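Local atomic coordinates of LP15968p (Drosophila melanogaster, PDB entry 3MN8), a protein that removes C-terminal arginine or lysine from peptides and proteins as a zinc-dependent carboxypeptidase, here as its first catalytic domain followed by a transthyretin-like domain. Residues R87-P92 and R371-R376; A354-A359 and M366-R371; A41-L46 and V140-P145. One frame throughout, in Å; residues are numbered along the deposited sequence.

In the fold
Contacts 1 and 2 adjoin at one end of the molecule and share Arg-371; contact 3 lies about 30 and 35 Å from their centres, in the catalytic domain. Contact 1 is the interface between domains, where a catalytic-domain loop meets the transthyretin-like domain through charged side chains, loop backbone atoms and a Trp-Pro contact. Contact 2 is internal to the latter domain, a hairpin edge held by backbone bonds, and its strand 366-367 is followed, after a short loop, by strand 373-376 of contact 1. Contact 3 packs helix 43-56 on the loop after strand 136-140 by apolar contact. All three are largely buried, though arginines reach the surface in contacts 1 and 2.

Contact 1: residues R87-P92 and R371-R376; sequences RNLLTP and RGEYWR
The carboxylate of Glu-373 is gripped from the loop 87-92, where the carboxypeptidase domain meets strand 373-376 of the transthyretin-like domain. Glu-373 OE1 accepts from Leu-90 N at 2.7 Å, inside a type II turn from Asn-88 to Thr-91. Glu-373 OE2 accepts from Arg-87 NH2 in a nearly straight salt bridge (2.7 Å, 175°) and also bonds Ser-369. Guanidinium and carboxylate meet tip to tip and nearly coplanar, the nitrogen on the syn side of OE2 but tilted from the carboxylate plane. A bend at chi3 (81°) turns the Arg-87 chain at NE; Arg-87 NE bonds Thr-91 O at 2.6 Å while NH2 holds Glu-373, and together the two bonds fix the rotation of the guanidinium. Arg-371 NH1 bonds Arg-87 O, its guanidinium almost parallel to that of Arg-87; the two like charges lie close, and Glu-373 probably offsets their repulsion. Leu-89 CD1 lies at the edge of the Arg-371 guanidinium. Leu-90 CD2 packs against Glu-373 CB at 3.9 Å. Trp-375 lies across Pro-92, whose CA sits off-centre over the five-membered ring. Trp-375 NE1 donates to Leu-90 O (3.1 Å) from above the carbonyl plane, and Lys-340 NZ bonds the same oxygen.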
loop_
_atom_site.group_PDB
_atom_site.type_symbol
_atom_site.label_atom_id
_atom_site.label_comp_id
_atom_site.label_asym_id
_atom_site.label_seq_id
_atom_site.Cartn_x
_atom_site.Cartn_y
_atom_site.Cartn_z
ATOM N N ARG A 87 2.231 3.788 18.238
ATOM C CA ARG A 87 1.959 2.561 17.508
ATOM C C ARG A 87 2.318 1.431 18.454
ATOM O O ARG A 87 3.452 1.345 18.913
ATOM C CB ARG A 87 2.817 2.475 16.239
ATOM C CG ARG A 87 2.143 1.772 15.063
ATOM C CD ARG A 87 3.122 1.448 13.957
ATOM N NE ARG A 87 3.866 0.231 14.260
ATOM C CZ ARG A 87 5.113 0.203 14.707
ATOM N NH1 ARG A 87 5.784 1.326 14.906
ATOM N NH2 ARG A 87 5.686 -0.956 14.952
ATOM N N ASN A 88 1.355 0.579 18.779
ATOM C CA ASN A 88 1.646 -0.535 19.674
ATOM C C ASN A 88 2.732 -1.428 19.094
ATOM O O ASN A 88 2.737 -1.740 17.899
ATOM C CB ASN A 88 0.387 -1.345 19.956
ATOM C CG ASN A 88 -0.693 -0.514 20.614
ATOM O OD1 ASN A 88 -1.810 -0.397 20.098
ATOM N ND2 ASN A 88 -0.364 0.083 21.758
ATOM N N LEU A 89 3.664 -1.833 19.943
ATOM C CA LEU A 89 4.747 -2.679 19.501
ATOM C C LEU A 89 4.189 -3.797 18.623
ATOM O O LEU A 89 3.196 -4.431 18.965
ATOM C CB LEU A 89 5.481 -3.263 20.705
ATOM C CG LEU A 89 6.877 -3.811 20.411
ATOM C CD1 LEU A 89 7.827 -2.651 20.190
ATOM C CD2 LEU A 89 7.364 -4.684 21.543
ATOM N N LEU A 90 4.827 -4.012 17.481
ATOM C CA LEU A 90 4.498 -5.119 16.595
ATOM C C LEU A 90 3.151 -4.983 15.893
ATOM O O LEU A 90 2.694 -5.925 15.250
ATOM C CB LEU A 90 4.606 -6.461 17.322
ATOM C CG LEU A 90 6.053 -6.856 17.633
ATOM C CD1 LEU A 90 6.157 -8.163 18.409
ATOM C CD2 LEU A 90 6.834 -6.933 16.333
ATOM N N THR A 91 2.522 -3.819 16.013
ATOM C CA THR A 91 1.411 -3.499 15.129
ATOM C C THR A 91 1.960 -3.013 13.800
ATOM O O THR A 91 2.782 -2.090 13.778
ATOM C CB THR A 91 0.478 -2.409 15.685
ATOM O OG1 THR A 91 -0.189 -2.895 16.860
ATOM C CG2 THR A 91 -0.562 -2.049 14.640
ATOM N N PRO A 92 1.509 -3.644 12.694
ATOM C CA PRO A 92 1.925 -3.338 11.319
ATOM C C PRO A 92 1.387 -2.004 10.825
ATOM O O PRO A 92 0.168 -1.801 10.800
ATOM C CB PRO A 92 1.292 -4.466 10.493
ATOM C CG PRO A 92 0.839 -5.499 11.486
ATOM C CD PRO A 92 0.564 -4.773 12.748
ATOM N N ARG A 371 12.696 0.197 17.283
ATOM C CA ARG A 371 12.372 -0.650 18.420
ATOM C C ARG A 371 12.709 -2.109 18.113
ATOM O O ARG A 371 12.309 -3.017 18.821
ATOM C CB ARG A 371 10.897 -0.463 18.842
ATOM C CG ARG A 371 10.458 1.020 18.847
ATOM C CD ARG A 371 9.355 1.382 19.837
ATOM N NE ARG A 371 8.068 0.797 19.517
ATOM C CZ ARG A 371 6.982 1.433 19.096
ATOM N NH1 ARG A 371 5.912 0.709 18.851
ATOM N NH2 ARG A 371 6.941 2.748 18.906
ATOM N N GLY A 372 13.465 -2.324 17.050
ATOM C CA GLY A 372 13.949 -3.651 16.721
ATOM C C GLY A 372 12.864 -4.584 16.233
ATOM O O GLY A 372 13.000 -5.801 16.283
ATOM N N GLU A 373 11.779 -4.007 15.750
ATOM C CA GLU A 373 10.680 -4.801 15.237
ATOM C C GLU A 373 10.876 -5.146 13.772
ATOM O O GLU A 373 11.489 -4.387 13.017
ATOM C CB GLU A 373 9.354 -4.052 15.379
ATOM C CG GLU A 373 9.332 -2.960 16.411
ATOM C CD GLU A 373 8.062 -2.129 16.314
ATOM O OE1 GLU A 373 6.979 -2.689 16.598
ATOM O OE2 GLU A 373 8.147 -0.926 15.948
ATOM N N TYR A 374 10.330 -6.291 13.373
ATOM C CA TYR A 374 10.278 -6.667 11.969
ATOM C C TYR A 374 9.016 -7.491 11.741
ATOM O O TYR A 374 8.531 -8.185 12.641
ATOM C CB TYR A 374 11.500 -7.488 11.570
ATOM C CG TYR A 374 11.406 -8.921 12.033
ATOM C CD1 TYR A 374 11.919 -9.312 13.274
ATOM C CD2 TYR A 374 10.775 -9.883 11.244
ATOM C CE1 TYR A 374 11.803 -10.633 13.710
ATOM C CE2 TYR A 374 10.658 -11.196 11.671
ATOM C CZ TYR A 374 11.174 -11.563 12.901
ATOM O OH TYR A 374 11.059 -12.865 13.311
ATOM N N TRP A 375 8.477 -7.388 10.533
ATOM C CA TRP A 375 7.375 -8.218 10.109
ATOM C C TRP A 375 7.814 -8.814 8.793
ATOM O O TRP A 375 8.178 -8.074 7.875
ATOM C CB TRP A 375 6.121 -7.382 9.859
ATOM C CG TRP A 375 5.714 -6.524 10.998
ATOM C CD1 TRP A 375 4.670 -6.739 11.865
ATOM C CD2 TRP A 375 6.320 -5.290 11.395
ATOM N NE1 TRP A 375 4.607 -5.718 12.787
ATOM C CE2 TRP A 375 5.610 -4.819 12.522
ATOM C CE3 TRP A 375 7.402 -4.539 10.913
ATOM C CZ2 TRP A 375 5.952 -3.644 13.170
ATOM C CZ3 TRP A 375 7.743 -3.378 11.565
ATOM C CH2 TRP A 375 7.021 -2.938 12.677
ATOM N N ARG A 376 7.788 -10.136 8.683
ATOM C CA ARG A 376 8.166 -10.770 7.431
ATOM C C ARG A 376 6.982 -11.531 6.873
ATOM O O ARG A 376 6.596 -12.602 7.368
ATOM C CB ARG A 376 9.379 -11.680 7.612
ATOM C CG ARG A 376 9.801 -12.435 6.356
ATOM C CD ARG A 376 10.283 -11.507 5.260
ATOM N NE ARG A 376 10.644 -12.240 4.046
ATOM C CZ ARG A 376 10.995 -11.679 2.891
ATOM N NH1 ARG A 376 11.034 -10.361 2.762
ATOM N NH2 ARG A 376 11.312 -12.436 1.855
#

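Contact 2: residues A354-A359 and M366-R371; sequences ANVYVA and MRTSKR
Strands 355-358 and 366-367 run antiparallel as a beta hairpin, with Val-356 and Met-366 a hydrogen-bonded pair and Asn-355 and Arg-367 a non-hydrogen-bonded one. The hairpin belongs to the transthyretin-like domain, and strand 366-367 is the outer strand of its four-stranded antiparallel sheet; strand 381-388 flanks 355-358 on the other side. Val-356 N donates to Met-366 O at 3.0 Å, and Met-366 N returns the bond to Val-356 O. Two residues on, past the Asn-355/Arg-367 pair, Thr-368 N donates to Ala-354 O at 2.9 Å. Arg-367 CA approaches Ala-354 O at 3.2 Å as a CA-H...O contact.

Thr-368 closes this end with its side chain. OG1 of Thr-368 occupies the crowded position between backbone N and carbonyl carbon (chi1 67°), from which it accepts a bond from Ala-354 N at 3.0 Å; the hydroxyl is also hydrogen-bonded to Ile-351 O. The methyl of Ala-354 lies against the same side chain, its CB 3.8 Å from Thr-368 CG2. On one face of the sheet, the CB atoms of Val-356 and Met-366 stand 4.5 Å apart. Both side chains continue into the space between the two sheets of the domain: Val-356 touches Val-343 and Tyr-374, while Met-366 leads off toward Arg-376. The other face carries Asn-355 and Arg-367. The Arg-367 chain, bent at chi2 and chi3, leads away from segment 354-359, and its NE makes a salt bridge with OD2 of Asp-353, the residue just before Ala-354. The backbone N of Arg-367 bonds Asn-298, a residue of the catalytic domain. The CA of Asn-355 lies 3.4 Å from Met-366 O, a second CA-H...O contact.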
loop_
_atom_site.group_PDB
_atom_site.type_symbol
_atom_site.label_atom_id
_atom_site.label_comp_id
_atom_site.label_asym_id
_atom_site.label_seq_id
_atom_site.Cartn_x
_atom_site.Cartn_y
_atom_site.Cartn_z
ATOM N N ALA A 354 18.784 -3.850 12.337
ATOM C CA ALA A 354 19.229 -5.226 12.208
ATOM C C ALA A 354 18.644 -5.820 10.933
ATOM O O ALA A 354 17.661 -5.303 10.390
ATOM C CB ALA A 354 18.808 -6.041 13.418
ATOM N N ASN A 355 19.255 -6.898 10.452
ATOM C CA ASN A 355 18.729 -7.615 9.300
ATOM C C ASN A 355 18.181 -8.983 9.675
ATOM O O ASN A 355 18.802 -9.734 10.430
ATOM C CB ASN A 355 19.786 -7.746 8.205
ATOM C CG ASN A 355 19.933 -6.479 7.384
ATOM O OD1 ASN A 355 21.019 -5.903 7.300
ATOM N ND2 ASN A 355 18.835 -6.035 6.774
ATOM N N VAL A 356 17.009 -9.295 9.146
ATOM C CA VAL A 356 16.373 -10.585 9.376
ATOM C C VAL A 356 16.219 -11.336 8.053
ATOM O O VAL A 356 15.478 -10.901 7.160
ATOM C CB VAL A 356 14.999 -10.422 10.074
ATOM C CG1 VAL A 356 14.249 -11.749 10.109
ATOM C CG2 VAL A 356 15.178 -9.844 11.490
ATOM N N TYR A 357 16.927 -12.461 7.934
ATOM C CA TYR A 357 16.978 -13.213 6.692
ATOM C C TYR A 357 16.172 -14.506 6.738
ATOM O O TYR A 357 16.155 -15.195 7.762
ATOM C CB TYR A 357 18.421 -13.570 6.338
ATOM C CG TYR A 357 19.321 -12.441 5.864
ATOM C CD1 TYR A 357 20.147 -11.763 6.755
ATOM C CD2 TYR A 357 19.384 -12.089 4.517
ATOM C CE1 TYR A 357 20.991 -10.744 6.316
ATOM C CE2 TYR A 357 20.217 -11.080 4.073
ATOM C CZ TYR A 357 21.016 -10.409 4.970
ATOM O OH TYR A 357 21.843 -9.404 4.517
ATOM N N VAL A 358 15.533 -14.828 5.608
ATOM C CA VAL A 358 14.837 -16.097 5.409
ATOM C C VAL A 358 15.511 -16.885 4.298
ATOM O O VAL A 358 15.659 -16.391 3.181
ATOM C CB VAL A 358 13.341 -15.888 5.046
ATOM C CG1 VAL A 358 12.644 -17.226 4.749
ATOM C CG2 VAL A 358 12.609 -15.138 6.164
ATOM N N ALA A 359 15.924 -18.108 4.609
ATOM C CA ALA A 359 16.560 -18.968 3.617
ATOM C C ALA A 359 15.754 -19.028 2.325
ATOM O O ALA A 359 14.596 -19.447 2.324
ATOM C CB ALA A 359 16.765 -20.366 4.180
ATOM N N MET A 366 14.646 -8.033 5.954
ATOM C CA MET A 366 13.857 -6.993 6.596
ATOM C C MET A 366 14.786 -6.234 7.496
ATOM O O MET A 366 15.619 -6.835 8.155
ATOM C CB MET A 366 12.739 -7.591 7.441
ATOM C CG MET A 366 11.607 -8.215 6.642
ATOM S SD MET A 366 10.793 -7.036 5.556
ATOM C CE MET A 366 11.439 -7.557 3.959
ATOM N N ARG A 367 14.641 -4.917 7.521
ATOM C CA ARG A 367 15.450 -4.072 8.388
ATOM C C ARG A 367 14.625 -3.690 9.615
ATOM O O ARG A 367 13.543 -3.121 9.482
ATOM C CB ARG A 367 15.904 -2.837 7.600
ATOM C CG ARG A 367 16.710 -1.842 8.375
ATOM C CD ARG A 367 15.826 -0.678 8.759
ATOM N NE ARG A 367 16.526 0.575 8.555
ATOM C CZ ARG A 367 16.222 1.522 7.670
ATOM N NH1 ARG A 367 15.171 1.427 6.862
ATOM N NH2 ARG A 367 16.992 2.599 7.621
ATOM N N THR A 368 15.099 -4.029 10.810
ATOM C CA THR A 368 14.297 -3.751 12.002
ATOM C C THR A 368 14.099 -2.261 12.238
ATOM O O THR A 368 14.926 -1.427 11.836
ATOM C CB THR A 368 14.873 -4.365 13.287
ATOM O OG1 THR A 368 16.115 -3.731 13.608
ATOM C CG2 THR A 368 15.068 -5.874 13.131
ATOM N N SER A 369 12.988 -1.944 12.897
ATOM C CA SER A 369 12.643 -0.581 13.265
ATOM C C SER A 369 13.513 -0.101 14.433
ATOM O O SER A 369 14.332 -0.853 14.970
ATOM C CB SER A 369 11.172 -0.521 13.668
ATOM O OG SER A 369 10.994 -1.057 14.971
ATOM N N LYS A 370 13.337 1.156 14.825
ATOM C CA LYS A 370 14.063 1.703 15.967
ATOM C C LYS A 370 13.834 0.877 17.221
ATOM O O LYS A 370 14.680 0.849 18.105
ATOM C CB LYS A 370 13.676 3.170 16.204
ATOM C CG LYS A 370 14.180 4.106 15.105
ATOM C CD LYS A 370 13.449 5.447 15.069
ATOM C CE LYS A 370 13.937 6.280 13.873
ATOM N NZ LYS A 370 13.529 7.714 13.941
ATOM N N ARG A 371 12.696 0.197 17.283
ATOM C CA ARG A 371 12.372 -0.650 18.420
ATOM C C ARG A 371 12.709 -2.109 18.113
ATOM O O ARG A 371 12.309 -3.017 18.821
ATOM C CB ARG A 371 10.897 -0.463 18.842
ATOM C CG ARG A 371 10.458 1.020 18.847
ATOM C CD ARG A 371 9.355 1.382 19.837
ATOM N NE ARG A 371 8.068 0.797 19.517
ATOM C CZ ARG A 371 6.982 1.433 19.096
ATOM N NH1 ARG A 371 5.912 0.709 18.851
ATOM N NH2 ARG A 371 6.941 2.748 18.906
#

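Contact 3: residues A41-L46 and V140-P145; sequences ASQEQL and VPTMNP
Helix 43-56 of the zinc carboxypeptidase domain begins against the loop that carries the chain from strand 136-140 of the central mixed sheet into helix 145-149. Leu-46 supplies the apolar centre. Its chi1 of 170° sets CG anti to the backbone N; from there Leu-46 CD1 meets Pro-141 CG at 3.9 Å, and Leu-46 CD2 meets Thr-142 CG2 at 4.0 Å. One turn earlier, Gln-43 lies alongside Pro-145, pointing the same way, and its OE1 touches the proline ring at CB, 3.6 Å away. The amide NE2 bonds Glu-47 on the same helix.

Both helices start with a capped end. Ser-42 OG accepts from Gln-45 N at 3.0 Å, and Asn-144 OD1 accepts from Gly-147 N. Thr-142 divides its roles: the methyl faces Leu-46, whereas OG1, anti to its own backbone N, makes an ST turn with Asn-144 N and bonds Asn-99 OD1. A valine here would probably leave Asn-144 N and Asn-99 OD1 without their hydroxyl partner and the turn before helix 145-149 less firmly held. The side chains of Thr-142 and the zinc ligand His-101 are about 9 Å apart, which makes the loop a near neighbour of the metal site, not part of it. Pro-141 also packs on Val-112 of helix 106-121, and Pro-141 CB stands 4.2 Å from Leu-46 CD2.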
loop_
_atom_site.group_PDB
_atom_site.type_symbol
_atom_site.label_atom_id
_atom_site.label_comp_id
_atom_site.label_asym_id
_atom_site.label_seq_id
_atom_site.Cartn_x
_atom_site.Cartn_y
_atom_site.Cartn_z
ATOM N N ALA A 41 -15.384 13.890 -4.090
ATOM C CA ALA A 41 -14.964 14.855 -3.074
ATOM C C ALA A 41 -13.823 15.748 -3.590
ATOM O O ALA A 41 -12.802 15.262 -4.079
ATOM C CB ALA A 41 -14.566 14.146 -1.792
ATOM N N SER A 42 -14.021 17.060 -3.488
ATOM C CA SER A 42 -13.011 18.018 -3.927
ATOM C C SER A 42 -11.880 18.094 -2.913
ATOM O O SER A 42 -11.967 17.519 -1.834
ATOM C CB SER A 42 -13.628 19.410 -4.113
ATOM O OG SER A 42 -13.969 19.996 -2.866
ATOM N N GLN A 43 -10.821 18.813 -3.254
ATOM C CA GLN A 43 -9.760 19.064 -2.292
ATOM C C GLN A 43 -10.343 19.640 -1.008
ATOM O O GLN A 43 -10.068 19.129 0.067
ATOM C CB GLN A 43 -8.724 20.027 -2.865
ATOM C CG GLN A 43 -7.514 20.226 -1.976
ATOM C CD GLN A 43 -6.740 18.931 -1.733
ATOM O OE1 GLN A 43 -6.752 18.008 -2.557
ATOM N NE2 GLN A 43 -6.051 18.865 -0.597
ATOM N N GLU A 44 -11.154 20.695 -1.110
ATOM C CA GLU A 44 -11.754 21.269 0.093
ATOM C C GLU A 44 -12.611 20.236 0.829
ATOM O O GLU A 44 -12.540 20.116 2.049
ATOM C CB GLU A 44 -12.586 22.520 -0.212
ATOM C CG GLU A 44 -13.006 23.276 1.055
ATOM C CD GLU A 44 -14.315 24.043 0.915
ATOM O OE1 GLU A 44 -14.844 24.139 -0.215
ATOM O OE2 GLU A 44 -14.815 24.552 1.945
ATOM N N GLN A 45 -13.418 19.486 0.084
ATOM C CA GLN A 45 -14.300 18.496 0.694
ATOM C C GLN A 45 -13.531 17.406 1.412
ATOM O O GLN A 45 -14.001 16.857 2.409
ATOM C CB GLN A 45 -15.239 17.891 -0.344
ATOM C CG GLN A 45 -16.278 18.897 -0.834
ATOM C CD GLN A 45 -17.502 18.235 -1.414
ATOM O OE1 GLN A 45 -17.420 17.533 -2.417
ATOM N NE2 GLN A 45 -18.648 18.454 -0.785
ATOM N N LEU A 46 -12.340 17.106 0.905
ATOM C CA LEU A 46 -11.475 16.084 1.499
ATOM C C LEU A 46 -10.818 16.531 2.816
ATOM O O LEU A 46 -10.864 15.823 3.813
ATOM C CB LEU A 46 -10.406 15.653 0.487
ATOM C CG LEU A 46 -9.271 14.776 1.016
ATOM C CD1 LEU A 46 -9.845 13.526 1.674
ATOM C CD2 LEU A 46 -8.300 14.418 -0.100
ATOM N N VAL A 140 -4.420 7.614 1.901
ATOM C CA VAL A 140 -4.106 8.768 1.071
ATOM C C VAL A 140 -4.977 8.738 -0.194
ATOM O O VAL A 140 -4.563 8.216 -1.242
ATOM C CB VAL A 140 -2.610 8.775 0.674
ATOM C CG1 VAL A 140 -2.226 10.100 0.008
ATOM C CG2 VAL A 140 -1.728 8.504 1.892
ATOM N N PRO A 141 -6.198 9.287 -0.098
ATOM C CA PRO A 141 -7.152 9.345 -1.216
ATOM C C PRO A 141 -6.561 9.931 -2.506
ATOM O O PRO A 141 -6.860 9.440 -3.594
ATOM C CB PRO A 141 -8.263 10.258 -0.673
ATOM C CG PRO A 141 -8.215 10.060 0.783
ATOM C CD PRO A 141 -6.766 9.859 1.135
ATOM N N THR A 142 -5.754 10.981 -2.390
ATOM C CA THR A 142 -5.066 11.532 -3.554
ATOM C C THR A 142 -3.614 11.873 -3.268
ATOM O O THR A 142 -3.238 12.242 -2.144
ATOM C CB THR A 142 -5.749 12.789 -4.136
ATOM O OG1 THR A 142 -4.999 13.237 -5.271
ATOM C CG2 THR A 142 -5.774 13.908 -3.123
ATOM N N MET A 143 -2.817 11.758 -4.321
ATOM C CA MET A 143 -1.386 12.011 -4.284
ATOM C C MET A 143 -1.094 13.027 -5.398
ATOM O O MET A 143 0.042 13.468 -5.589
ATOM C CB MET A 143 -0.655 10.689 -4.514
ATOM C CG MET A 143 0.826 10.729 -4.326
ATOM S SD MET A 143 1.580 9.212 -4.944
ATOM C CE MET A 143 3.148 9.867 -5.523
ATOM N N ASN A 144 -2.146 13.401 -6.127
ATOM C CA ASN A 144 -2.025 14.367 -7.203
ATOM C C ASN A 144 -3.263 15.265 -7.322
ATOM O O ASN A 144 -4.069 15.122 -8.252
ATOM C CB ASN A 144 -1.749 13.656 -8.519
ATOM C CG ASN A 144 -1.469 14.622 -9.646
ATOM O OD1 ASN A 144 -1.330 15.831 -9.425
ATOM N ND2 ASN A 144 -1.384 14.098 -10.864
ATOM N N PRO A 145 -3.407 16.206 -6.371
ATOM C CA PRO A 145 -4.518 17.166 -6.334
ATOM C C PRO A 145 -4.525 18.064 -7.571
ATOM O O PRO A 145 -5.578 18.364 -8.137
ATOM C CB PRO A 145 -4.216 18.022 -5.090
ATOM C CG PRO A 145 -3.101 17.336 -4.369
ATOM C CD PRO A 145 -2.380 16.487 -5.350
#